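Imidazoleglycerol-phosphate dehydratase (Staphylococcus aureus subsp. aureus, PDB 2AE8) catalyses the manganese-dependent dehydration of imidazoleglycerol phosphate to imidazole acetol phosphate, the sixth step of histidine biosynthesis. Local coordinates at residues 60-65 and 151-156; 30-35 and 106-111. All coordinates share one frame; numbering follows the deposited sequence. Where two conformers were deposited one is given.

Contact 1. Residues 60-65 and 151-156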
loop_
_atom_site.group_PDB
_atom_site.type_symbol
_atom_site.label_atom_id
_atom_site.label_comp_id
_atom_site.label_asym_id
_atom_site.label_seq_id
_atom_site.Cartn_x
_atom_site.Cartn_y
_atom_site.Cartn_z
ATOM N N VAL B 60 26.525 13.347 -41.650
ATOM C CA VAL B 60 25.356 12.953 -40.861
ATOM C C VAL B 60 24.345 14.074 -41.017
ATOM O O VAL B 60 24.548 15.183 -40.506
ATOM C CB VAL B 60 25.694 12.774 -39.361
ATOM C CG1 VAL B 60 24.458 12.348 -38.569
ATOM C CG2 VAL B 60 26.828 11.775 -39.157
ATOM N N GLY B 61 23.269 13.791 -41.745
ATOM C CA GLY B 61 22.290 14.813 -42.115
ATOM C C GLY B 61 21.732 15.593 -40.938
ATOM O O GLY B 61 21.695 16.825 -40.954
ATOM N N PHE B 62 21.306 14.879 -39.896
ATOM C CA PHE B 62 20.675 15.552 -38.768
ATOM C C PHE B 62 21.697 16.423 -38.046
ATOM O O PHE B 62 21.368 17.517 -37.606
ATOM C CB PHE B 62 20.013 14.551 -37.796
ATOM C CG PHE B 62 19.272 15.218 -36.666
ATOM C CD1 PHE B 62 18.030 15.805 -36.884
ATOM C CD2 PHE B 62 19.839 15.295 -35.391
ATOM C CE1 PHE B 62 17.343 16.438 -35.838
ATOM C CE2 PHE B 62 19.157 15.920 -34.341
ATOM C CZ PHE B 62 17.910 16.494 -34.566
ATOM N N LEU B 63 22.930 15.933 -37.942
ATOM C CA LEU B 63 24.007 16.678 -37.295
ATOM C C LEU B 63 24.327 17.953 -38.089
ATOM O O LEU B 63 24.532 19.010 -37.496
ATOM C CB LEU B 63 25.257 15.809 -37.098
ATOM C CG LEU B 63 26.384 16.387 -36.225
ATOM C CD1 LEU B 63 25.905 16.766 -34.828
ATOM C CD2 LEU B 63 27.567 15.412 -36.159
ATOM N N ASN B 64 24.313 17.854 -39.422
ATOM C CA ASN B 64 24.430 19.050 -40.282
ATOM C C ASN B 64 23.445 20.147 -39.904
ATOM O O ASN B 64 23.839 21.307 -39.735
ATOM C CB ASN B 64 24.283 18.690 -41.767
ATOM C CG ASN B 64 25.506 17.980 -42.312
ATOM O OD1 ASN B 64 26.507 17.826 -41.620
ATOM N ND2 ASN B 64 25.427 17.531 -43.557
ATOM N N HIS B 65 22.172 19.788 -39.750
ATOM C CA HIS B 65 21.149 20.774 -39.436
ATOM C C HIS B 65 21.388 21.406 -38.066
ATOM O O HIS B 65 21.281 22.640 -37.911
ATOM C CB HIS B 65 19.739 20.170 -39.516
ATOM C CG HIS B 65 18.642 21.157 -39.229
ATOM N ND1 HIS B 65 18.592 22.408 -39.810
ATOM C CD2 HIS B 65 17.543 21.070 -38.440
ATOM C CE1 HIS B 65 17.526 23.057 -39.370
ATOM N NE2 HIS B 65 16.872 22.268 -38.536
ATOM N N GLU B 151 13.886 7.034 -29.645
ATOM C CA GLU B 151 15.245 6.512 -29.723
ATOM C C GLU B 151 15.974 7.032 -30.983
ATOM O O GLU B 151 17.210 7.053 -31.042
ATOM C CB GLU B 151 15.217 4.965 -29.700
ATOM C CG GLU B 151 14.497 4.386 -28.460
ATOM C CD GLU B 151 14.868 2.933 -28.160
ATOM O OE1 GLU B 151 15.497 2.282 -29.016
ATOM O OE2 GLU B 151 14.547 2.443 -27.045
ATOM N N LYS B 152 15.189 7.437 -31.980
ATOM C CA LYS B 152 15.712 7.979 -33.232
ATOM C C LYS B 152 14.912 9.167 -33.714
ATOM O O LYS B 152 13.694 9.239 -33.496
ATOM C CB LYS B 152 15.699 6.913 -34.336
ATOM C CG LYS B 152 16.801 5.828 -34.168
ATOM C CD LYS B 152 16.958 4.971 -35.420
ATOM C CE LYS B 152 17.768 3.698 -35.157
ATOM N NZ LYS B 152 19.245 3.883 -35.271
ATOM N N VAL B 153 15.602 10.093 -34.384
ATOM C CA VAL B 153 14.948 11.063 -35.250
ATOM C C VAL B 153 15.476 10.789 -36.650
ATOM O O VAL B 153 16.684 10.898 -36.906
ATOM C CB VAL B 153 15.225 12.532 -34.836
ATOM C CG1 VAL B 153 14.400 12.897 -33.621
ATOM C CG2 VAL B 153 16.702 12.723 -34.521
ATOM N N GLY B 154 14.576 10.395 -37.543
ATOM C CA GLY B 154 14.974 9.806 -38.825
ATOM C C GLY B 154 15.919 8.647 -38.561
ATOM O O GLY B 154 15.571 7.669 -37.894
ATOM N N THR B 155 17.142 8.769 -39.053
ATOM C CA THR B 155 18.101 7.692 -38.909
ATOM C C THR B 155 19.093 7.968 -37.759
ATOM O O THR B 155 19.946 7.138 -37.435
ATOM C CB THR B 155 18.818 7.482 -40.275
ATOM O OG1 THR B 155 19.405 6.174 -40.326
ATOM C CG2 THR B 155 19.850 8.534 -40.484
ATOM N N PHE B 156 18.973 9.139 -37.143
ATOM C CA PHE B 156 19.922 9.594 -36.108
ATOM C C PHE B 156 19.603 9.052 -34.703
ATOM O O PHE B 156 18.517 9.297 -34.183
ATOM C CB PHE B 156 19.907 11.123 -36.077
ATOM C CG PHE B 156 20.975 11.746 -35.221
ATOM C CD1 PHE B 156 22.307 11.794 -35.660
ATOM C CD2 PHE B 156 20.644 12.332 -33.994
ATOM C CE1 PHE B 156 23.296 12.386 -34.881
ATOM C CE2 PHE B 156 21.621 12.922 -33.212
ATOM C CZ PHE B 156 22.948 12.961 -33.651
#
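The first turn of helix 61-74, entered through V60 at its N-cap position, faces a type II' beta turn from V153 to F156, and the two backbones come closest at F62 and F156, whose CA atoms lie 6.6 Å apart. F62 and F156 carry the contact. Each has CG anti to its own backbone N (chi1 -176° and -171°), a torsion that extends both benzyl groups toward one another, and they cross at about a right angle. Phenylalanine suits both positions, giving a broad apolar surface to a contact that holds no polar pair, and F62 also offers its ring to H187. CD2 of F62 sits over one face of the F156 ring, offset toward the rim and 3.4 Å from CD2 of F156. With planes inclined at 38°, the two rings meet obliquely. V153 closes on a face of F62: its CG2 lies 3.8 Å from the centroid of the F62 ring, almost on the ring normal, a CH-pi contact. A branched residue suits this place because one methyl can serve F62 while the side chain also meets I190 on helix 186-205.

The hairpin linking strands 152-153 and 156-157 leans on helix 61-74 in this beta-alpha-beta sandwich, built by duplication of a half-domain, beside the metal centre. H65, one turn on, is a ligand of a bound magnesium ion, as is H187, whose ring meets F62 edge-to-face. The hairpin is closed by paired bonds between V153 and F156, from F156 N to V153 O (2.9 Å) and from V153 N to F156 O. G154 takes the positive phi that the first corner of the turn demands, an angle glycine adopts readily. Further along the F156 ring, V60 CG1 packs 3.7 Å from F156 CD1, approaching obliquely.

Contact 2. Residues 30-35 and 106-111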
loop_
_atom_site.group_PDB
_atom_site.type_symbol
_atom_site.label_atom_id
_atom_site.label_comp_id
_atom_site.label_asym_id
_atom_site.label_seq_id
_atom_site.Cartn_x
_atom_site.Cartn_y
_atom_site.Cartn_z
HETATM N N MSE B 30 39.801 36.042 -35.502
HETATM C CA MSE B 30 40.628 34.872 -35.228
HETATM C C MSE B 30 39.974 33.657 -35.858
HETATM O O MSE B 30 38.751 33.527 -35.810
HETATM C CB MSE B 30 40.725 34.622 -33.726
HETATM C CG MSE B 30 41.408 35.701 -32.953
HETATM SE SE MSE B 30 43.199 36.017 -33.658
HETATM C CE MSE B 30 43.912 34.147 -33.786
ATOM N N ILE B 31 40.780 32.785 -36.456
ATOM C CA ILE B 31 40.300 31.497 -36.946
ATOM C C ILE B 31 41.104 30.393 -36.280
ATOM O O ILE B 31 42.337 30.395 -36.315
ATOM C CB ILE B 31 40.408 31.371 -38.479
ATOM C CG1 ILE B 31 39.525 32.427 -39.155
ATOM C CG2 ILE B 31 40.070 29.942 -38.949
ATOM C CD1 ILE B 31 39.765 32.573 -40.659
ATOM N N TYR B 32 40.396 29.466 -35.651
ATOM C CA TYR B 32 41.023 28.333 -34.993
ATOM C C TYR B 32 40.670 27.100 -35.769
ATOM O O TYR B 32 39.518 26.910 -36.182
ATOM C CB TYR B 32 40.540 28.214 -33.562
ATOM C CG TYR B 32 40.843 29.438 -32.756
ATOM C CD1 TYR B 32 39.923 30.486 -32.669
ATOM C CD2 TYR B 32 42.053 29.559 -32.086
ATOM C CE1 TYR B 32 40.212 31.622 -31.923
ATOM C CE2 TYR B 32 42.343 30.677 -31.336
ATOM C CZ TYR B 32 41.434 31.700 -31.262
ATOM O OH TYR B 32 41.745 32.810 -30.516
ATOM N N GLN B 33 41.667 26.257 -35.972
ATOM C CA GLN B 33 41.565 25.248 -36.991
ATOM C C GLN B 33 42.296 24.020 -36.520
ATOM O O GLN B 33 43.309 24.129 -35.832
ATOM C CB GLN B 33 42.201 25.791 -38.261
ATOM C CG GLN B 33 41.833 25.095 -39.532
ATOM C CD GLN B 33 42.502 25.758 -40.726
ATOM O OE1 GLN B 33 43.734 25.877 -40.780
ATOM N NE2 GLN B 33 41.694 26.203 -41.686
ATOM N N LYS B 34 41.769 22.854 -36.882
ATOM C CA LYS B 34 42.274 21.585 -36.395
ATOM C C LYS B 34 41.957 20.495 -37.405
ATOM O O LYS B 34 40.855 20.451 -37.954
ATOM C CB LYS B 34 41.629 21.260 -35.041
ATOM C CG LYS B 34 41.866 19.853 -34.533
ATOM C CD LYS B 34 42.922 19.793 -33.451
ATOM C CE LYS B 34 42.344 20.185 -32.108
ATOM N NZ LYS B 34 43.354 20.039 -31.038
ATOM N N GLN B 35 42.941 19.633 -37.654
ATOM C CA GLN B 35 42.746 18.425 -38.441
ATOM C C GLN B 35 43.012 17.198 -37.567
ATOM O O GLN B 35 44.076 17.075 -36.965
ATOM C CB GLN B 35 43.654 18.427 -39.668
ATOM C CG GLN B 35 43.246 17.425 -40.737
ATOM C CD GLN B 35 43.981 17.627 -42.050
ATOM O OE1 GLN B 35 43.509 17.204 -43.104
ATOM N NE2 GLN B 35 45.138 18.280 -41.995
ATOM N N LEU B 106 38.112 26.130 -26.610
ATOM C CA LEU B 106 39.040 26.424 -25.519
ATOM C C LEU B 106 40.140 27.368 -26.028
ATOM O O LEU B 106 40.450 28.365 -25.383
ATOM C CB LEU B 106 39.637 25.148 -24.922
ATOM C CG LEU B 106 40.619 25.357 -23.757
ATOM C CD1 LEU B 106 40.032 26.228 -22.621
ATOM C CD2 LEU B 106 41.123 24.037 -23.215
ATOM N N GLU B 107 40.683 27.073 -27.207
ATOM C CA GLU B 107 41.677 27.968 -27.823
ATOM C C GLU B 107 41.142 29.376 -27.972
ATOM O O GLU B 107 41.795 30.332 -27.557
ATOM C CB GLU B 107 42.173 27.409 -29.160
ATOM C CG GLU B 107 43.046 26.175 -28.972
ATOM C CD GLU B 107 43.967 26.295 -27.756
ATOM O OE1 GLU B 107 44.723 27.298 -27.669
ATOM O OE2 GLU B 107 43.933 25.391 -26.882
HETATM N N MSE B 108 39.919 29.496 -28.483
HETATM C CA MSE B 108 39.234 30.784 -28.595
HETATM C C MSE B 108 39.045 31.504 -27.258
HETATM O O MSE B 108 39.223 32.740 -27.156
HETATM C CB MSE B 108 37.879 30.600 -29.273
HETATM C CG MSE B 108 37.091 31.878 -29.388
HETATM SE SE MSE B 108 35.355 31.607 -30.178
HETATM C CE MSE B 108 35.898 30.746 -31.863
ATOM N N ILE B 109 38.658 30.739 -26.237
ATOM C CA ILE B 109 38.431 31.283 -24.904
ATOM C C ILE B 109 39.737 31.772 -24.267
ATOM O O ILE B 109 39.785 32.855 -23.682
ATOM C CB ILE B 109 37.712 30.239 -23.987
ATOM C CG1 ILE B 109 36.237 30.137 -24.385
ATOM C CG2 ILE B 109 37.827 30.644 -22.542
ATOM C CD1 ILE B 109 35.536 28.827 -23.978
ATOM N N LYS B 110 40.783 30.966 -24.393
ATOM C CA LYS B 110 42.115 31.326 -23.915
ATOM C C LYS B 110 42.561 32.701 -24.429
ATOM O O LYS B 110 43.046 33.519 -23.644
ATOM C CB LYS B 110 43.132 30.236 -24.267
ATOM C CG LYS B 110 42.984 29.005 -23.381
ATOM C CD LYS B 110 44.053 27.955 -23.624
ATOM C CE LYS B 110 44.111 27.007 -22.442
ATOM N NZ LYS B 110 44.678 25.658 -22.785
ATOM N N ASP B 111 42.336 32.966 -25.717
ATOM C CA ASP B 111 42.741 34.234 -26.327
ATOM C C ASP B 111 41.880 35.440 -25.965
ATOM O O ASP B 111 42.366 36.566 -25.968
ATOM C CB ASP B 111 42.876 34.099 -27.845
ATOM C CG ASP B 111 44.024 33.192 -28.247
ATOM O OD1 ASP B 111 45.067 33.158 -27.551
ATOM O OD2 ASP B 111 43.889 32.504 -29.278
HETATM O O HOH W 1 39.956 34.201 -29.419
#
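With CG of Y32 turned beside its backbone N (chi1 -59°) and the ring set broadside to the plane through CA, CB and CG (chi2 91°), the phenol extends from strand 31-36 to the last turns of helix 90-111; D111 brings its carboxylate round beside its backbone N to meet it. Y32 OH donates to OD2 of D111 in a very short hydrogen bond of 2.5 Å. OD2 lies in the plane of the ring at its edge, and the carboxylate is nearly coplanar with it. A water also donates to Y32 OH and, at 2.8 Å, to M108 O, tying the hydroxyl to the helix backbone.

The ring lays one face on the helix itself. M108 N stands 3.8 Å above its centre, and CE1 of Y32 is 3.6 Å from CA of M108. E107 CB touches CD2 of Y32 at 3.6 Å, while the carboxylate of E107 bends away. Tyrosine suits this partly exposed place, offering a flat apolar face to the helix and a hydroxyl to D111 and the water. Selenomethionine M108 is buried, its CB against the ring and its side chain also on I47 and L76. The axes of strand 31-35 and helix 106-111 come within 9.1 Å and run roughly antiparallel, at 148°, a helix layered against a strand outermost within this chain, in the beta-alpha-beta sandwich.

Overall arrangement
The two contacts lie on opposite sides of the chain's centre, their centres 27 Å apart and without touch. Contact 1 is largely buried and wholly apolar, aromatic rings and valine methyls meeting beside the metal site, with further copies of the protein close at hand around its hairpin. Contact 2 is partly buried and touched by no other chain of the assembly; there a tyrosine combines apolar packing with a hydrogen bond and a water bridge, as suits a place nearer solvent. Helix 90-111 relates them: its early part, at D90 and V93, receives V60 of contact 1, whereas its C-terminal turns form contact 2.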